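Local coordinates for pili retraction protein PilT (Thermus thermophilus, PDB 5FL3), which probably binds and hydrolyses ATP as a motor of the GspE family that drives retraction of type IV pili, at residues H28-A33 with N93-R98; L69-L72 with E77-F80; T220-L225 with D252-H257; L238-L241 with R245-N248. All blocks are in the same frame, centred on the assembly; numbering follows the deposited sequence.

Contact 1: residues H28-A33 with N93-R98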
loop_
_atom_site.group_PDB
_atom_site.type_symbol
_atom_site.label_atom_id
_atom_site.label_comp_id
_atom_site.label_asym_id
_atom_site.label_seq_id
_atom_site.Cartn_x
_atom_site.Cartn_y
_atom_site.Cartn_z
ATOM N N HIS A 28 13.150 -8.312 -12.937
ATOM C CA HIS A 28 13.077 -9.743 -13.165
ATOM C C HIS A 28 14.224 -10.228 -14.058
ATOM O O HIS A 28 14.372 -9.782 -15.195
ATOM C CB HIS A 28 11.727 -10.096 -13.784
ATOM C CG HIS A 28 10.571 -9.913 -12.844
ATOM N ND1 HIS A 28 10.133 -8.672 -12.431
ATOM C CD2 HIS A 28 9.781 -10.817 -12.216
ATOM C CE1 HIS A 28 9.113 -8.816 -11.608
ATOM N NE2 HIS A 28 8.874 -10.107 -11.468
ATOM N N LEU A 29 15.038 -11.131 -13.519
ATOM C CA LEU A 29 16.140 -11.776 -14.242
ATOM C C LEU A 29 15.901 -13.296 -14.345
ATOM O O LEU A 29 16.155 -14.053 -13.395
ATOM C CB LEU A 29 17.473 -11.464 -13.546
ATOM C CG LEU A 29 17.748 -9.950 -13.492
ATOM C CD1 LEU A 29 19.085 -9.590 -12.869
ATOM C CD2 LEU A 29 17.632 -9.346 -14.897
ATOM N N GLN A 30 15.390 -13.726 -15.498
ATOM C CA GLN A 30 14.972 -15.105 -15.705
ATOM C C GLN A 30 15.532 -15.667 -17.010
ATOM O O GLN A 30 15.489 -14.994 -18.039
ATOM C CB GLN A 30 13.445 -15.211 -15.727
ATOM C CG GLN A 30 12.733 -14.788 -14.470
ATOM C CD GLN A 30 12.983 -15.730 -13.295
ATOM O OE1 GLN A 30 13.652 -16.752 -13.430
ATOM N NE2 GLN A 30 12.443 -15.380 -12.137
ATOM N N ALA A 31 16.019 -16.904 -16.976
ATOM C CA ALA A 31 16.561 -17.537 -18.176
ATOM C C ALA A 31 15.518 -17.630 -19.295
ATOM O O ALA A 31 14.372 -18.034 -19.067
ATOM C CB ALA A 31 17.120 -18.935 -17.847
ATOM N N GLY A 32 15.920 -17.246 -20.504
ATOM C CA GLY A 32 15.048 -17.357 -21.656
ATOM C C GLY A 32 14.294 -16.078 -21.956
ATOM O O GLY A 32 13.570 -15.990 -22.948
ATOM N N ALA A 33 14.451 -15.087 -21.090
ATOM C CA ALA A 33 13.850 -13.785 -21.309
ATOM C C ALA A 33 14.917 -12.713 -21.226
ATOM O O ALA A 33 15.992 -12.933 -20.687
ATOM C CB ALA A 33 12.769 -13.525 -20.309
ATOM N N ASN A 93 15.175 -11.951 -4.349
ATOM C CA ASN A 93 14.771 -13.322 -4.221
ATOM C C ASN A 93 15.370 -14.161 -5.318
ATOM O O ASN A 93 15.006 -14.052 -6.485
ATOM C CB ASN A 93 13.256 -13.432 -4.214
ATOM C CG ASN A 93 12.704 -13.409 -2.822
ATOM O OD1 ASN A 93 12.629 -14.451 -2.151
ATOM N ND2 ASN A 93 12.343 -12.214 -2.351
ATOM N N LEU A 94 16.332 -14.982 -4.921
ATOM C CA LEU A 94 16.965 -15.913 -5.818
ATOM C C LEU A 94 16.082 -17.144 -5.805
ATOM O O LEU A 94 15.651 -17.572 -4.743
ATOM C CB LEU A 94 18.396 -16.216 -5.361
ATOM C CG LEU A 94 19.328 -17.136 -6.151
ATOM C CD1 LEU A 94 19.356 -16.763 -7.610
ATOM C CD2 LEU A 94 20.731 -17.044 -5.577
ATOM N N LEU A 95 15.789 -17.687 -6.983
ATOM C CA LEU A 95 15.005 -18.911 -7.082
ATOM C C LEU A 95 15.658 -19.863 -8.069
ATOM O O LEU A 95 16.656 -19.519 -8.702
ATOM C CB LEU A 95 13.571 -18.599 -7.509
ATOM C CG LEU A 95 13.456 -17.760 -8.785
ATOM C CD1 LEU A 95 12.878 -18.603 -9.900
ATOM C CD2 LEU A 95 12.642 -16.506 -8.588
ATOM N N ARG A 96 15.092 -21.061 -8.168
ATOM C CA ARG A 96 15.444 -22.059 -9.181
ATOM C C ARG A 96 14.215 -22.361 -10.006
ATOM O O ARG A 96 13.144 -22.575 -9.456
ATOM C CB ARG A 96 15.960 -23.345 -8.542
ATOM C CG ARG A 96 17.201 -23.137 -7.688
ATOM C CD ARG A 96 17.453 -24.308 -6.744
ATOM N NE ARG A 96 18.715 -24.154 -6.025
ATOM C CZ ARG A 96 19.911 -24.352 -6.574
ATOM N NH1 ARG A 96 20.004 -24.717 -7.854
ATOM N NH2 ARG A 96 21.016 -24.177 -5.848
ATOM N N GLN A 97 14.341 -22.357 -11.323
ATOM C CA GLN A 97 13.212 -22.755 -12.141
ATOM C C GLN A 97 13.722 -23.419 -13.406
ATOM O O GLN A 97 14.601 -22.888 -14.094
ATOM C CB GLN A 97 12.311 -21.549 -12.443
ATOM C CG GLN A 97 12.916 -20.473 -13.311
ATOM C CD GLN A 97 12.676 -20.733 -14.788
ATOM O OE1 GLN A 97 11.770 -21.459 -15.161
ATOM N NE2 GLN A 97 13.487 -20.126 -15.630
ATOM N N ARG A 98 13.188 -24.607 -13.675
ATOM C CA ARG A 98 13.589 -25.425 -14.820
ATOM C C ARG A 98 15.107 -25.601 -14.918
ATOM O O ARG A 98 15.713 -25.434 -15.987
ATOM C CB ARG A 98 13.011 -24.839 -16.110
ATOM C CG ARG A 98 11.494 -25.007 -16.171
ATOM C CD ARG A 98 10.898 -24.472 -17.444
ATOM N NE ARG A 98 11.629 -24.936 -18.612
ATOM C CZ ARG A 98 11.350 -24.569 -19.859
ATOM N NH1 ARG A 98 10.336 -23.734 -20.093
ATOM N NH2 ARG A 98 12.082 -25.039 -20.867
HETATM O O HOH W 1 15.583 -18.233 -14.549
#
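Gln30 and Gln97 meet across the antiparallel sheet of the N-terminal domain, which resembles the PAS-like domain of other PilT and GspE ATPases. Strands 26-30 and 88-97 are not neighbours in this sheet: strand 100-108 runs between them, pairing with both, and the nearest CA atoms, those of Gln30 and Gln97, are 8.6 Å apart. The gap is crossed by side chains and a water near the ends of the two strands, beside a type II beta turn from Gln30 to Ala33.

The Gln30 chain bends at chi2 (-68°), which swings its amide toward the other strand. There NE2 of Gln30 rests against the CD2 methyl of Leu95 at 3.7 Å, a van der Waals touch of an amide nitrogen on a methyl, the two side chains crossing nearly at right angles. Its OE1 lies near the CG methylene of Gln97 at 3.8 Å. The Gln30 and Gln97 amides stand almost perpendicular, with planes 83° apart, and are joined through water instead of directly. Ala31 adds a looser contact, its carbonyl O lying 4.1 Å from NE2 of Gln97. Leu29 and Leu94, alternating with these residues, reach Ile59 and Ala60 of helix 53-63, so the polar group is kept apart from that hydrophobic layer.

The bridging water ties three groups together: it donates to Gln30 OE1 at 2.7 Å, accepts from the backbone N of Ala31 at 2.8 Å, and accepts from Gln97 NE2 at 3.0 Å.

Contact 2: residues L69-L72 with E77-F80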
loop_
_atom_site.group_PDB
_atom_site.type_symbol
_atom_site.label_atom_id
_atom_site.label_comp_id
_atom_site.label_asym_id
_atom_site.label_seq_id
_atom_site.Cartn_x
_atom_site.Cartn_y
_atom_site.Cartn_z
ATOM N N LEU A 69 27.136 -17.424 -0.792
ATOM C CA LEU A 69 27.445 -18.349 -1.873
ATOM C C LEU A 69 27.464 -19.800 -1.421
ATOM O O LEU A 69 27.022 -20.697 -2.141
ATOM C CB LEU A 69 28.791 -17.990 -2.490
ATOM C CG LEU A 69 28.633 -17.044 -3.667
ATOM C CD1 LEU A 69 29.989 -16.621 -4.215
ATOM C CD2 LEU A 69 27.799 -17.771 -4.705
ATOM N N GLU A 70 27.982 -20.040 -0.227
ATOM C CA GLU A 70 28.036 -21.408 0.236
ATOM C C GLU A 70 26.647 -21.888 0.665
ATOM O O GLU A 70 26.224 -22.977 0.267
ATOM C CB GLU A 70 29.053 -21.573 1.374
ATOM C CG GLU A 70 29.462 -23.041 1.601
ATOM C CD GLU A 70 29.427 -23.880 0.313
ATOM O OE1 GLU A 70 30.228 -23.604 -0.617
ATOM O OE2 GLU A 70 28.587 -24.811 0.228
ATOM N N GLU A 71 25.931 -21.080 1.446
ATOM C CA GLU A 71 24.590 -21.459 1.890
ATOM C C GLU A 71 23.628 -21.582 0.706
ATOM O O GLU A 71 22.558 -22.178 0.829
ATOM C CB GLU A 71 24.028 -20.452 2.889
ATOM C CG GLU A 71 23.353 -19.277 2.213
ATOM C CD GLU A 71 22.603 -18.377 3.178
ATOM O OE1 GLU A 71 23.260 -17.747 4.041
ATOM O OE2 GLU A 71 21.355 -18.296 3.062
ATOM N N LEU A 72 24.015 -21.011 -0.433
ATOM C CA LEU A 72 23.190 -21.058 -1.626
ATOM C C LEU A 72 23.044 -22.481 -2.131
ATOM O O LEU A 72 21.984 -22.868 -2.619
ATOM C CB LEU A 72 23.768 -20.169 -2.722
ATOM C CG LEU A 72 23.052 -20.281 -4.068
ATOM C CD1 LEU A 72 21.570 -20.005 -3.916
ATOM C CD2 LEU A 72 23.672 -19.345 -5.081
ATOM N N GLU A 77 15.529 -21.562 -2.425
ATOM C CA GLU A 77 15.271 -20.132 -2.541
ATOM C C GLU A 77 16.140 -19.356 -1.555
ATOM O O GLU A 77 16.532 -19.883 -0.515
ATOM C CB GLU A 77 13.797 -19.813 -2.281
ATOM C CG GLU A 77 12.829 -20.543 -3.152
ATOM C CD GLU A 77 12.405 -21.888 -2.585
ATOM O OE1 GLU A 77 12.866 -22.290 -1.497
ATOM O OE2 GLU A 77 11.596 -22.561 -3.235
ATOM N N MET A 78 16.440 -18.107 -1.890
ATOM C CA MET A 78 17.197 -17.242 -0.995
ATOM C C MET A 78 16.700 -15.829 -1.075
ATOM O O MET A 78 16.591 -15.264 -2.156
ATOM C CB MET A 78 18.671 -17.262 -1.327
ATOM C CG MET A 78 19.434 -18.370 -0.671
ATOM S SD MET A 78 21.187 -17.973 -0.758
ATOM C CE MET A 78 21.180 -16.382 0.074
ATOM N N ASP A 79 16.397 -15.257 0.079
ATOM C CA ASP A 79 15.940 -13.877 0.157
ATOM C C ASP A 79 17.066 -13.060 0.767
ATOM O O ASP A 79 17.533 -13.399 1.839
ATOM C CB ASP A 79 14.655 -13.784 0.990
ATOM C CG ASP A 79 14.054 -12.394 0.987
ATOM O OD1 ASP A 79 14.801 -11.395 1.211
ATOM O OD2 ASP A 79 12.817 -12.310 0.777
ATOM N N PHE A 80 17.513 -11.998 0.103
ATOM C CA PHE A 80 18.633 -11.216 0.642
ATOM C C PHE A 80 18.651 -9.726 0.229
ATOM O O PHE A 80 18.131 -9.335 -0.822
ATOM C CB PHE A 80 19.969 -11.881 0.248
ATOM C CG PHE A 80 20.256 -11.855 -1.233
ATOM C CD1 PHE A 80 19.781 -12.863 -2.071
ATOM C CD2 PHE A 80 20.992 -10.817 -1.794
ATOM C CE1 PHE A 80 20.033 -12.837 -3.428
ATOM C CE2 PHE A 80 21.244 -10.790 -3.154
ATOM C CZ PHE A 80 20.758 -11.806 -3.970
#
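Met78 lays its thioether against Glu71 and Leu72 of helix 66-72, touching Leu72 with the sulfur and Glu71 with the methyl. SD of Met78 sits 3.8 Å from the CD1 methyl of Leu72, the two side chains crossing at about a right angle; the CB of Leu72 lies almost as near. CE of Met78 is 3.6 Å from OE2 of Glu71, a van der Waals contact of a methyl with a carboxylate oxygen. Beside it the aliphatic CG of Glu71 also borders the sulfur, so the exposed acidic side chain lies on the outer side while Leu72 forms the buried part.

The bend at chi3 of Met78 (57°) turns CE toward the Glu71 carboxylate while SD stays over Leu72. On the helix side, Leu72 holds CG anti to its own backbone N (chi1 173°), which carries the isobutyl group toward strand 88-97, where it meets Leu94, and to Leu64.

Further out, backbone hydrogen bonds tie Met78 to Leu94 and Phe80 to Cys92 on strand 88-97, and Gln68 of helix 66-72 touches both Met78 and Phe80. The contact thus closes a short helix-to-strand connection and packs helix 66-72 against strand 78-84, an edge strand of the N-terminal antiparallel sheet.

Contact 3: residues T220-L225 with D252-H257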
loop_
_atom_site.group_PDB
_atom_site.type_symbol
_atom_site.label_atom_id
_atom_site.label_comp_id
_atom_site.label_asym_id
_atom_site.label_seq_id
_atom_site.Cartn_x
_atom_site.Cartn_y
_atom_site.Cartn_z
ATOM N N THR A 220 -5.522 -10.151 14.363
ATOM C CA THR A 220 -4.902 -8.892 13.972
ATOM C C THR A 220 -5.918 -7.758 13.765
ATOM O O THR A 220 -5.658 -6.618 14.153
ATOM C CB THR A 220 -4.086 -9.071 12.699
ATOM O OG1 THR A 220 -3.170 -10.156 12.885
ATOM C CG2 THR A 220 -3.305 -7.828 12.405
ATOM N N VAL A 221 -7.071 -8.054 13.166
ATOM C CA VAL A 221 -8.071 -7.006 12.934
ATOM C C VAL A 221 -8.585 -6.496 14.277
ATOM O O VAL A 221 -8.705 -5.284 14.495
ATOM C CB VAL A 221 -9.266 -7.509 12.044
ATOM C CG1 VAL A 221 -10.445 -6.551 12.095
ATOM C CG2 VAL A 221 -8.821 -7.706 10.610
ATOM N N GLU A 222 -8.873 -7.422 15.186
ATOM C CA GLU A 222 -9.388 -7.045 16.501
ATOM C C GLU A 222 -8.340 -6.249 17.282
ATOM O O GLU A 222 -8.660 -5.237 17.915
ATOM C CB GLU A 222 -9.816 -8.282 17.299
ATOM C CG GLU A 222 -10.614 -7.953 18.567
ATOM C CD GLU A 222 -11.174 -9.188 19.265
ATOM O OE1 GLU A 222 -10.518 -10.241 19.212
ATOM O OE2 GLU A 222 -12.270 -9.113 19.862
ATOM N N ALA A 223 -7.091 -6.710 17.220
ATOM C CA ALA A 223 -6.010 -6.087 17.966
ATOM C C ALA A 223 -5.835 -4.671 17.480
ATOM O O ALA A 223 -5.675 -3.744 18.280
ATOM C CB ALA A 223 -4.714 -6.872 17.816
ATOM N N ALA A 224 -5.883 -4.510 16.160
ATOM C CA ALA A 224 -5.728 -3.199 15.556
ATOM C C ALA A 224 -6.875 -2.270 15.959
ATOM O O ALA A 224 -6.652 -1.098 16.231
ATOM C CB ALA A 224 -5.635 -3.323 14.065
ATOM N N LEU A 225 -8.096 -2.791 16.002
ATOM C CA LEU A 225 -9.247 -1.975 16.378
ATOM C C LEU A 225 -9.102 -1.500 17.807
ATOM O O LEU A 225 -9.304 -0.307 18.099
ATOM C CB LEU A 225 -10.548 -2.745 16.219
ATOM C CG LEU A 225 -11.036 -2.935 14.784
ATOM C CD1 LEU A 225 -11.975 -4.112 14.725
ATOM C CD2 LEU A 225 -11.738 -1.706 14.281
ATOM N N ASP A 252 -17.128 -9.304 8.719
ATOM C CA ASP A 252 -17.149 -10.710 8.331
ATOM C C ASP A 252 -15.933 -11.490 8.820
ATOM O O ASP A 252 -15.865 -12.699 8.634
ATOM C CB ASP A 252 -17.272 -10.852 6.806
ATOM C CG ASP A 252 -18.682 -10.554 6.299
ATOM O OD1 ASP A 252 -19.601 -10.307 7.119
ATOM O OD2 ASP A 252 -18.879 -10.576 5.077
ATOM N N PHE A 253 -14.970 -10.819 9.439
ATOM C CA PHE A 253 -13.864 -11.545 10.056
ATOM C C PHE A 253 -14.306 -12.266 11.336
ATOM O O PHE A 253 -13.608 -13.149 11.829
ATOM C CB PHE A 253 -12.712 -10.605 10.390
ATOM C CG PHE A 253 -11.677 -10.509 9.328
ATOM C CD1 PHE A 253 -10.785 -11.542 9.127
ATOM C CD2 PHE A 253 -11.584 -9.375 8.534
ATOM C CE1 PHE A 253 -9.819 -11.454 8.146
ATOM C CE2 PHE A 253 -10.618 -9.278 7.559
ATOM C CZ PHE A 253 -9.737 -10.317 7.361
ATOM N N PHE A 254 -15.459 -11.883 11.874
ATOM C CA PHE A 254 -15.866 -12.356 13.190
ATOM C C PHE A 254 -17.021 -13.351 13.152
ATOM O O PHE A 254 -17.790 -13.390 12.192
ATOM C CB PHE A 254 -16.228 -11.159 14.075
ATOM C CG PHE A 254 -15.054 -10.282 14.379
ATOM C CD1 PHE A 254 -14.584 -9.369 13.436
ATOM C CD2 PHE A 254 -14.380 -10.400 15.585
ATOM C CE1 PHE A 254 -13.476 -8.572 13.703
ATOM C CE2 PHE A 254 -13.268 -9.607 15.860
ATOM C CZ PHE A 254 -12.815 -8.691 14.918
ATOM N N PRO A 255 -17.113 -14.193 14.189
ATOM C CA PRO A 255 -18.338 -14.969 14.364
ATOM C C PRO A 255 -19.564 -14.068 14.437
ATOM O O PRO A 255 -19.511 -12.966 14.961
ATOM C CB PRO A 255 -18.089 -15.716 15.676
ATOM C CG PRO A 255 -16.592 -15.947 15.662
ATOM C CD PRO A 255 -16.019 -14.677 15.052
ATOM N N LEU A 256 -20.665 -14.558 13.882
ATOM C CA LEU A 256 -21.901 -13.801 13.716
ATOM C C LEU A 256 -22.450 -13.212 15.017
ATOM O O LEU A 256 -23.011 -12.107 15.020
ATOM C CB LEU A 256 -22.955 -14.702 13.077
ATOM C CG LEU A 256 -24.039 -14.016 12.251
ATOM C CD1 LEU A 256 -24.652 -15.097 11.398
ATOM C CD2 LEU A 256 -25.113 -13.310 13.095
ATOM N N HIS A 257 -22.313 -13.954 16.116
ATOM C CA HIS A 257 -22.876 -13.514 17.392
ATOM C C HIS A 257 -22.111 -12.328 17.995
ATOM O O HIS A 257 -22.608 -11.659 18.900
ATOM C CB HIS A 257 -22.928 -14.685 18.387
ATOM C CG HIS A 257 -21.585 -15.208 18.793
ATOM N ND1 HIS A 257 -20.780 -15.943 17.947
ATOM C CD2 HIS A 257 -20.910 -15.118 19.967
ATOM C CE1 HIS A 257 -19.666 -16.275 18.579
ATOM N NE2 HIS A 257 -19.720 -15.785 19.805
#
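Phe254 and Val221 carry most of this contact, with Phe253 as the third member; together they pack helix 218-230 of the P-loop ATPase domain against the loop joining helices 243-251 and 259-269. The two phenylalanines follow each other in the chain, yet present different parts of their rings.

Val221 points at the loop and divides its methyls between them. CG2 lies over one face of Phe253, 4.0 Å from the ring centroid and 19° off the ring normal, a CH-pi contact displaced toward the rim, where CD2 and CE2 are the nearest ring atoms. CG1 goes to Phe254 instead, approaching CE1 at 4.0 Å at the ring edge. This split follows from the valine torsion (chi1 166°), which sets CG1 anti to the backbone N and leaves CG2 beside it.

Phe254 inserts its ring edge-on at the helix. CB of Glu222 lies in the ring plane, 3.9 Å from CZ of Phe254, so the ring tip meets the helix next to the Glu222 backbone. The Glu222 chain then runs out, extended, past CE2; its carboxylate is turned 77° from the ring plane, and OE1 forms a salt bridge with Arg218, which itself touches Phe254.

Outside the pair of segments, Val262 of helix 259-269 touches Phe254, while Arg249 forms a cation-pi contact with Phe253. The contact is largely apolar; even Glu222 meets the ring mainly through carbon, its CD atom 4.0 Å from CE2 of Phe254.

Contact 4: residues L238-L241 with R245-N248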
loop_
_atom_site.group_PDB
_atom_site.type_symbol
_atom_site.label_atom_id
_atom_site.label_comp_id
_atom_site.label_asym_id
_atom_site.label_seq_id
_atom_site.Cartn_x
_atom_site.Cartn_y
_atom_site.Cartn_z
ATOM N N LEU A 238 -6.503 -3.046 3.819
ATOM C CA LEU A 238 -7.258 -4.250 3.529
ATOM C C LEU A 238 -7.309 -4.341 1.990
ATOM O O LEU A 238 -6.970 -3.379 1.304
ATOM C CB LEU A 238 -8.642 -4.185 4.194
ATOM C CG LEU A 238 -9.464 -5.441 4.508
ATOM C CD1 LEU A 238 -8.716 -6.435 5.388
ATOM C CD2 LEU A 238 -10.776 -5.050 5.160
ATOM N N HIS A 239 -7.704 -5.490 1.456
ATOM C CA HIS A 239 -7.711 -5.738 0.014
ATOM C C HIS A 239 -8.965 -5.235 -0.690
ATOM O O HIS A 239 -9.067 -5.305 -1.920
ATOM C CB HIS A 239 -7.604 -7.225 -0.223
ATOM C CG HIS A 239 -8.683 -7.997 0.474
ATOM N ND1 HIS A 239 -8.626 -8.306 1.821
ATOM C CD2 HIS A 239 -9.871 -8.475 0.030
ATOM C CE1 HIS A 239 -9.716 -8.967 2.163
ATOM N NE2 HIS A 239 -10.488 -9.083 1.096
ATOM N N THR A 240 -9.917 -4.748 0.099
ATOM C CA THR A 240 -11.264 -4.438 -0.377
ATOM C C THR A 240 -11.390 -3.183 -1.238
ATOM O O THR A 240 -10.659 -2.214 -1.059
ATOM C CB THR A 240 -12.203 -4.300 0.802
ATOM O OG1 THR A 240 -11.547 -3.527 1.810
ATOM C CG2 THR A 240 -12.521 -5.674 1.354
ATOM N N LEU A 241 -12.359 -3.208 -2.148
ATOM C CA LEU A 241 -12.412 -2.283 -3.284
ATOM C C LEU A 241 -12.918 -0.900 -2.916
ATOM O O LEU A 241 -12.486 0.092 -3.511
ATOM C CB LEU A 241 -13.289 -2.855 -4.406
ATOM C CG LEU A 241 -12.874 -4.142 -5.122
ATOM C CD1 LEU A 241 -11.412 -4.044 -5.554
ATOM C CD2 LEU A 241 -13.159 -5.419 -4.269
ATOM N N ARG A 245 -17.509 -2.339 0.981
ATOM C CA ARG A 245 -16.880 -3.664 1.053
ATOM C C ARG A 245 -15.866 -3.772 2.193
ATOM O O ARG A 245 -15.677 -4.847 2.781
ATOM C CB ARG A 245 -16.183 -3.997 -0.274
ATOM C CG ARG A 245 -16.997 -4.869 -1.203
ATOM C CD ARG A 245 -16.699 -4.555 -2.648
ATOM N NE ARG A 245 -17.827 -3.866 -3.254
ATOM C CZ ARG A 245 -17.736 -2.938 -4.206
ATOM N NH1 ARG A 245 -16.552 -2.566 -4.675
ATOM N NH2 ARG A 245 -18.842 -2.366 -4.683
ATOM N N THR A 246 -15.207 -2.658 2.494
ATOM C CA THR A 246 -14.182 -2.656 3.528
ATOM C C THR A 246 -14.813 -2.850 4.901
ATOM O O THR A 246 -14.379 -3.691 5.698
ATOM C CB THR A 246 -13.367 -1.362 3.490
ATOM O OG1 THR A 246 -12.597 -1.333 2.278
ATOM C CG2 THR A 246 -12.437 -1.269 4.708
ATOM N N ILE A 247 -15.866 -2.082 5.148
ATOM C CA ILE A 247 -16.634 -2.181 6.373
ATOM C C ILE A 247 -17.159 -3.590 6.583
ATOM O O ILE A 247 -16.969 -4.176 7.654
ATOM C CB ILE A 247 -17.790 -1.190 6.361
ATOM C CG1 ILE A 247 -17.243 0.236 6.516
ATOM C CG2 ILE A 247 -18.769 -1.533 7.438
ATOM C CD1 ILE A 247 -18.247 1.334 6.327
ATOM N N ASN A 248 -17.778 -4.155 5.548
ATOM C CA ASN A 248 -18.360 -5.488 5.660
ATOM C C ASN A 248 -17.309 -6.552 5.832
ATOM O O ASN A 248 -17.522 -7.538 6.542
ATOM C CB ASN A 248 -19.215 -5.804 4.443
ATOM C CG ASN A 248 -20.494 -5.023 4.435
ATOM O OD1 ASN A 248 -21.118 -4.840 5.479
ATOM N ND2 ASN A 248 -20.887 -4.526 3.264
#
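Thr240 and Thr246 join hydroxyl to hydroxyl across the turn between strand 233-238 and helix 243-251, in the P-loop ATPase domain. His239, beside them, falls in a Leu-His-Thr sequence that probably belongs to the His box of secretion ATPases.

The hydrogen bonds come first. Thr240 OG1 donates to Thr246 OG1; the modelled separation of 2.5 Å is unusually small, and at this resolution the value is not a measure of strength. Thr240 holds OG1 between its backbone N and carbonyl carbon (chi1 44°), which aims the hydroxyl at the first turns of the helix. Thr246 OG1 is also bonded to the carbonyl O of Asp242, four residues earlier and just ahead of the helix, and Thr139 OG1 bonds to the carbonyl O of Thr240.

Van der Waals contacts flank the hydroxyls. The CG2 methyl of Thr240 lies 3.6 Å from the carbonyl O of Arg245. Leu238 and Thr246 slide past each other in opposite directions; CD2 of Leu238 is 3.9 Å from the carbonyl O of Thr246, with the CG2 methyl of Thr246 a little farther.

A charged residue adds a further contact. Arg245, bent at chi2 and chi3, passes obliquely across Leu241: its CD comes 4.0 Å from CD2 of Leu241, and CB of Leu241 lies in the guanidinium plane beside NH1. That NH1 is paired with Asp242 in a salt bridge. Leu241 lies about 7 Å, side chain to side chain, from Ser144, an ADP-binding residue.

The Thr240 hydroxyl thus bonds to that of Thr246, which is bonded in turn to the carbonyl O of Asp242; this probably fixes the rotation of both side chains and ties the loop to the start of its helix.

Overall arrangement
The four contacts fall into two pairs, one in each domain. Contacts 1 and 2 share the N-terminal antiparallel sheet, their centres 14 Å apart; contact 2 is nested in the chain loop closed by contact 1, and they touch through neighbouring strands 78-84 and 88-97. Contacts 3 and 4 belong to the P-loop ATPase domain, centres 13 Å apart, with contact 4 nested within contact 3; Phe253 packs on Leu238 between them. The pairs follow in series, with centres 34 to 40 Å apart and no touch. Contact 4 alone approaches the nucleotide, Leu241 lying about 11 Å from ADP, whereas the others join parts of each domain away from it.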